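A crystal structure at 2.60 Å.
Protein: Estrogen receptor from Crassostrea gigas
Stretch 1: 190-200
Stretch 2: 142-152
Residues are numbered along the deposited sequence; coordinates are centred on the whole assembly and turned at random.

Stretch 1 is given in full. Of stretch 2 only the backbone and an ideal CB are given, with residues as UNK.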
# COMPACT_ATOMS: atom_id res chain seq x y z
N ALA B 190 -10.26 -5.32 -7.92
CA ALA B 190 -10.71 -4.10 -7.24
C ALA B 190 -10.47 -4.22 -5.74
O ALA B 190 -9.95 -3.29 -5.12
CB ALA B 190 -12.17 -3.84 -7.50
N VAL B 191 -10.81 -5.37 -5.18
CA VAL B 191 -10.73 -5.55 -3.73
C VAL B 191 -9.28 -5.56 -3.27
O VAL B 191 -8.93 -4.90 -2.29
CB VAL B 191 -11.42 -6.84 -3.28
CG1 VAL B 191 -11.10 -7.11 -1.83
CG2 VAL B 191 -12.92 -6.72 -3.47
N LEU B 192 -8.43 -6.25 -4.01
CA LEU B 192 -7.01 -6.21 -3.69
C LEU B 192 -6.49 -4.77 -3.71
O LEU B 192 -5.66 -4.39 -2.88
CB LEU B 192 -6.25 -7.08 -4.68
CG LEU B 192 -6.58 -8.54 -4.40
CD1 LEU B 192 -5.74 -9.45 -5.23
CD2 LEU B 192 -6.42 -8.84 -2.91
N LEU B 193 -7.02 -3.93 -4.60
CA LEU B 193 -6.58 -2.55 -4.68
C LEU B 193 -6.87 -1.80 -3.38
O LEU B 193 -6.18 -0.84 -3.06
CB LEU B 193 -7.26 -1.81 -5.83
CG LEU B 193 -6.83 -2.11 -7.27
CD1 LEU B 193 -7.63 -1.25 -8.23
CD2 LEU B 193 -5.34 -1.89 -7.46
N LEU B 194 -7.88 -2.25 -2.64
CA LEU B 194 -8.15 -1.64 -1.35
C LEU B 194 -6.99 -1.80 -0.40
O LEU B 194 -6.71 -0.91 0.41
CB LEU B 194 -9.39 -2.25 -0.71
CG LEU B 194 -10.67 -1.98 -1.47
CD1 LEU B 194 -11.84 -2.62 -0.74
CD2 LEU B 194 -10.86 -0.50 -1.67
N LEU B 195 -6.28 -2.92 -0.54
CA LEU B 195 -5.18 -3.19 0.37
C LEU B 195 -4.10 -2.14 0.32
O LEU B 195 -3.47 -1.87 1.34
CB LEU B 195 -4.56 -4.56 0.09
CG LEU B 195 -5.39 -5.78 0.47
CD1 LEU B 195 -4.57 -7.05 0.19
CD2 LEU B 195 -5.84 -5.74 1.91
N THR B 196 -3.88 -1.54 -0.84
CA THR B 196 -2.90 -0.47 -0.93
C THR B 196 -3.29 0.70 0.02
O THR B 196 -2.42 1.34 0.59
CB THR B 196 -2.75 0.07 -2.34
OG1 THR B 196 -3.93 0.80 -2.68
CG2 THR B 196 -2.55 -1.08 -3.33
N HIS B 197 -4.58 0.97 0.17
CA HIS B 197 -4.99 2.07 1.05
C HIS B 197 -4.86 1.70 2.51
O HIS B 197 -4.47 2.52 3.35
CB HIS B 197 -6.41 2.53 0.71
CG HIS B 197 -6.53 3.05 -0.68
ND1 HIS B 197 -5.90 4.21 -1.08
CD2 HIS B 197 -7.08 2.51 -1.79
CE1 HIS B 197 -6.11 4.39 -2.38
NE2 HIS B 197 -6.81 3.37 -2.84
N ILE B 198 -5.19 0.45 2.82
CA ILE B 198 -5.02 -0.08 4.17
C ILE B 198 -3.55 -0.01 4.60
O ILE B 198 -3.25 0.31 5.75
CB ILE B 198 -5.54 -1.50 4.24
CG1 ILE B 198 -7.07 -1.50 4.31
CG2 ILE B 198 -4.98 -2.21 5.46
CD1 ILE B 198 -7.63 -0.94 5.62
N ARG B 199 -2.66 -0.33 3.67
CA ARG B 199 -1.22 -0.25 3.91
C ARG B 199 -0.80 1.20 4.22
O ARG B 199 -0.05 1.45 5.16
CB ARG B 199 -0.47 -0.78 2.70
CG ARG B 199 1.04 -0.60 2.75
CD ARG B 199 1.68 -1.54 3.77
NE ARG B 199 1.45 -2.96 3.50
CZ ARG B 199 2.29 -3.75 2.83
NH1 ARG B 199 3.42 -3.26 2.32
NH2 ARG B 199 2.00 -5.04 2.65
N GLN B 200 -1.29 2.14 3.42
CA GLN B 200 -1.00 3.54 3.63
C GLN B 200 -1.57 3.99 4.99
O GLN B 200 -0.90 4.67 5.77
CB GLN B 200 -1.55 4.38 2.48
CG GLN B 200 -1.18 5.84 2.58
CD GLN B 200 -1.53 6.60 1.32
OE1 GLN B 200 -2.43 6.23 0.58
NE2 GLN B 200 -0.80 7.67 1.07
N UNK B 142 -9.86 -14.18 4.27
CA UNK B 142 -8.75 -14.43 3.36
C UNK B 142 -7.90 -13.18 3.25
O UNK B 142 -6.68 -13.23 3.24
CB UNK B 142 -9.25 -14.86 1.98
N UNK B 143 -8.56 -12.03 3.23
CA UNK B 143 -7.86 -10.77 3.11
C UNK B 143 -6.91 -10.51 4.27
O UNK B 143 -5.78 -10.10 4.05
CB UNK B 143 -8.87 -9.63 3.00
N UNK B 144 -7.35 -10.76 5.49
CA UNK B 144 -6.46 -10.54 6.61
C UNK B 144 -5.29 -11.52 6.51
O UNK B 144 -4.14 -11.15 6.72
CB UNK B 144 -7.20 -10.70 7.94
N UNK B 145 -5.58 -12.78 6.19
CA UNK B 145 -4.51 -13.77 6.06
C UNK B 145 -3.51 -13.28 5.02
O UNK B 145 -2.28 -13.34 5.21
CB UNK B 145 -5.07 -15.14 5.67
N UNK B 146 -4.05 -12.74 3.94
CA UNK B 146 -3.23 -12.18 2.88
C UNK B 146 -2.42 -10.97 3.37
O UNK B 146 -1.22 -10.88 3.10
CB UNK B 146 -4.11 -11.78 1.70
N UNK B 147 -3.05 -10.09 4.14
CA UNK B 147 -2.37 -8.91 4.68
C UNK B 147 -1.16 -9.35 5.49
O UNK B 147 -0.09 -8.77 5.41
CB UNK B 147 -3.32 -8.07 5.54
N UNK B 148 -1.37 -10.40 6.28
CA UNK B 148 -0.33 -11.02 7.08
C UNK B 148 0.83 -11.57 6.25
O UNK B 148 1.97 -11.20 6.46
CB UNK B 148 -0.94 -12.15 7.92
N UNK B 149 0.54 -12.42 5.27
CA UNK B 149 1.60 -13.07 4.52
C UNK B 149 2.23 -12.14 3.48
O UNK B 149 3.32 -12.43 2.97
CB UNK B 149 1.05 -14.32 3.83
N UNK B 150 1.56 -11.02 3.20
CA UNK B 150 2.09 -10.02 2.28
C UNK B 150 2.78 -8.90 3.04
O UNK B 150 3.17 -7.88 2.46
CB UNK B 150 0.97 -9.45 1.40
N UNK B 151 2.94 -9.09 4.35
CA UNK B 151 3.49 -8.03 5.20
C UNK B 151 4.88 -7.59 4.76
O UNK B 151 5.14 -6.40 4.62
CB UNK B 151 3.54 -8.50 6.65
N UNK B 152 5.75 -8.55 4.49
CA UNK B 152 7.14 -8.21 4.18
C UNK B 152 7.40 -8.66 2.77
O UNK B 152 7.03 -9.77 2.41
CB UNK B 152 8.13 -8.85 5.16

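The helix of 190-200 passes the helix of 142-149 at a closest axial approach of 11.4 Å and a crossing angle of -52°, a separation that leaves room for side chains of moderate size between the backbones. Stretch 1 offers an apolar surface from Val191, Leu192 and Leu195, followed by the guanidinium of Arg199.

At position 142 the ideal CB has no atom of stretch 1 within 5.5 Å, so the contact sets no requirement; the residue is Leu142, which stays clear of stretch 1.

Position 143 is more demanding. Its CA-to-CB bond points toward stretch 1, the ideal CB lies 5.0 Å from Leu195 CD2, and the groups around it are aliphatic. A side chain with carbons beyond CB is needed to close the gap, and leucine, isoleucine or methionine would each be reasonable. The deposited residue is Leu143, with chi1 m and chi2 t. Its CD1 lies 3.9 Å from Val191 CG1, and its CD2 is 4.1 Å from the same Val191 CG1, 4.2 Å from Leu192 CD2 and 4.1 Å from Leu195 CD2, so the forked end touches three residues of the facing helix.

Position 144 points away and position 145 is out of reach, leaving both choices open as far as stretch 1 is concerned. They are Gln144 and Ala145.

Position 146 again points toward stretch 1, with its ideal CB 5.0 Å from Leu195 CD1. No polar partner is offered, and a flexible or branched apolar chain would suit. Met146 fills it, but its contact is loose: CG comes 4.5 Å from Leu195 CD1.

At position 147 the CA-to-CB bond runs sideways, yet the ideal CB is 5.0 Å from Leu195 CD2. A short, CB-branched apolar group, valine or isoleucine, could cover that methyl without having to extend far; leucine is a longer alternative. Val147, with chi1 t, places CG2 3.6 Å from Leu195 CD2, the closest apolar contact between the stretches. Leu195 is thus packed by residues from successive turns of the helix. The backbone contributes too: a water donates to Val147 O at 2.8 Å and accepts from Arg199 NH2 at 2.6 Å, bridging the two helices.

Positions 148 and 149 are out of reach of stretch 1 and are Leu148 and Val149.

Position 150 is the first to leave helical phi/psi, at -97/8. Its carbonyl can accept from Arg199 NH2 whatever the side chain is; the CB, pointing toward stretch 1 and 4.7 Å from Arg199 NH2, is what favours a small polar or acidic group such as asparagine, serine or aspartate. It is Asn150, whose backbone O accepts a weak hydrogen bond from Arg199 NH2 (3.1 Å), approaching the edge of the guanidinium near its plane. The side-chain ND2 lies 3.7 Å from Arg199 NH2, whereas OD1 is hydrogen-bonded elsewhere in the structure.

Positions 151 and 152 point away, so stretch 1 hardly restricts their side chains. Ala151 brings its backbone O within 3.9 Å of Arg199 NH2, and Glu152 makes no contact with stretch 1.

Stretch 2 142-152: LLQAMVLVNAE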
# COMPACT_ATOMS: atom_id res chain seq x y z
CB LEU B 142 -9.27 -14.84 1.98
CG LEU B 142 -9.92 -16.23 2.02
CD1 LEU B 142 -10.50 -16.59 0.65
CD2 LEU B 142 -8.93 -17.31 2.51
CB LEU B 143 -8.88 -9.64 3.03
CG LEU B 143 -9.44 -9.39 1.65
CD1 LEU B 143 -10.59 -8.46 1.76
CD2 LEU B 143 -8.36 -8.78 0.79
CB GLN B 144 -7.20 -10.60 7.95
CG GLN B 144 -8.26 -11.63 8.10
CD GLN B 144 -9.05 -11.41 9.38
OE1 GLN B 144 -9.62 -12.35 9.95
NE2 GLN B 144 -9.11 -10.16 9.82
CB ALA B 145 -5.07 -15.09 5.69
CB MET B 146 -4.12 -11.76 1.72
CG MET B 146 -3.35 -11.37 0.52
SD MET B 146 -2.12 -12.63 0.15
CE MET B 146 -3.10 -13.68 -0.89
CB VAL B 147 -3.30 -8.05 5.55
CG1 VAL B 147 -2.50 -6.95 6.28
CG2 VAL B 147 -4.37 -7.41 4.69
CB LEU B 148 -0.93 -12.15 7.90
CG LEU B 148 0.02 -12.99 8.73
CD1 LEU B 148 0.61 -12.14 9.82
CD2 LEU B 148 -0.73 -14.16 9.31
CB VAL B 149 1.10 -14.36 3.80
CG1 VAL B 149 0.35 -15.26 4.77
CG2 VAL B 149 0.22 -14.01 2.61
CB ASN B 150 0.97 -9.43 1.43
CG ASN B 150 1.49 -8.69 0.20
OD1 ASN B 150 2.34 -9.22 -0.53
ND2 ASN B 150 1.01 -7.46 -0.02
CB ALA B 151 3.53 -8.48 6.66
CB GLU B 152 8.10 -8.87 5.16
CG GLU B 152 9.56 -8.69 4.82
CD GLU B 152 10.05 -7.26 4.95
OE1 GLU B 152 10.18 -6.56 3.92
OE2 GLU B 152 10.31 -6.82 6.09
O HOH W 1 0.66 -6.25 4.53
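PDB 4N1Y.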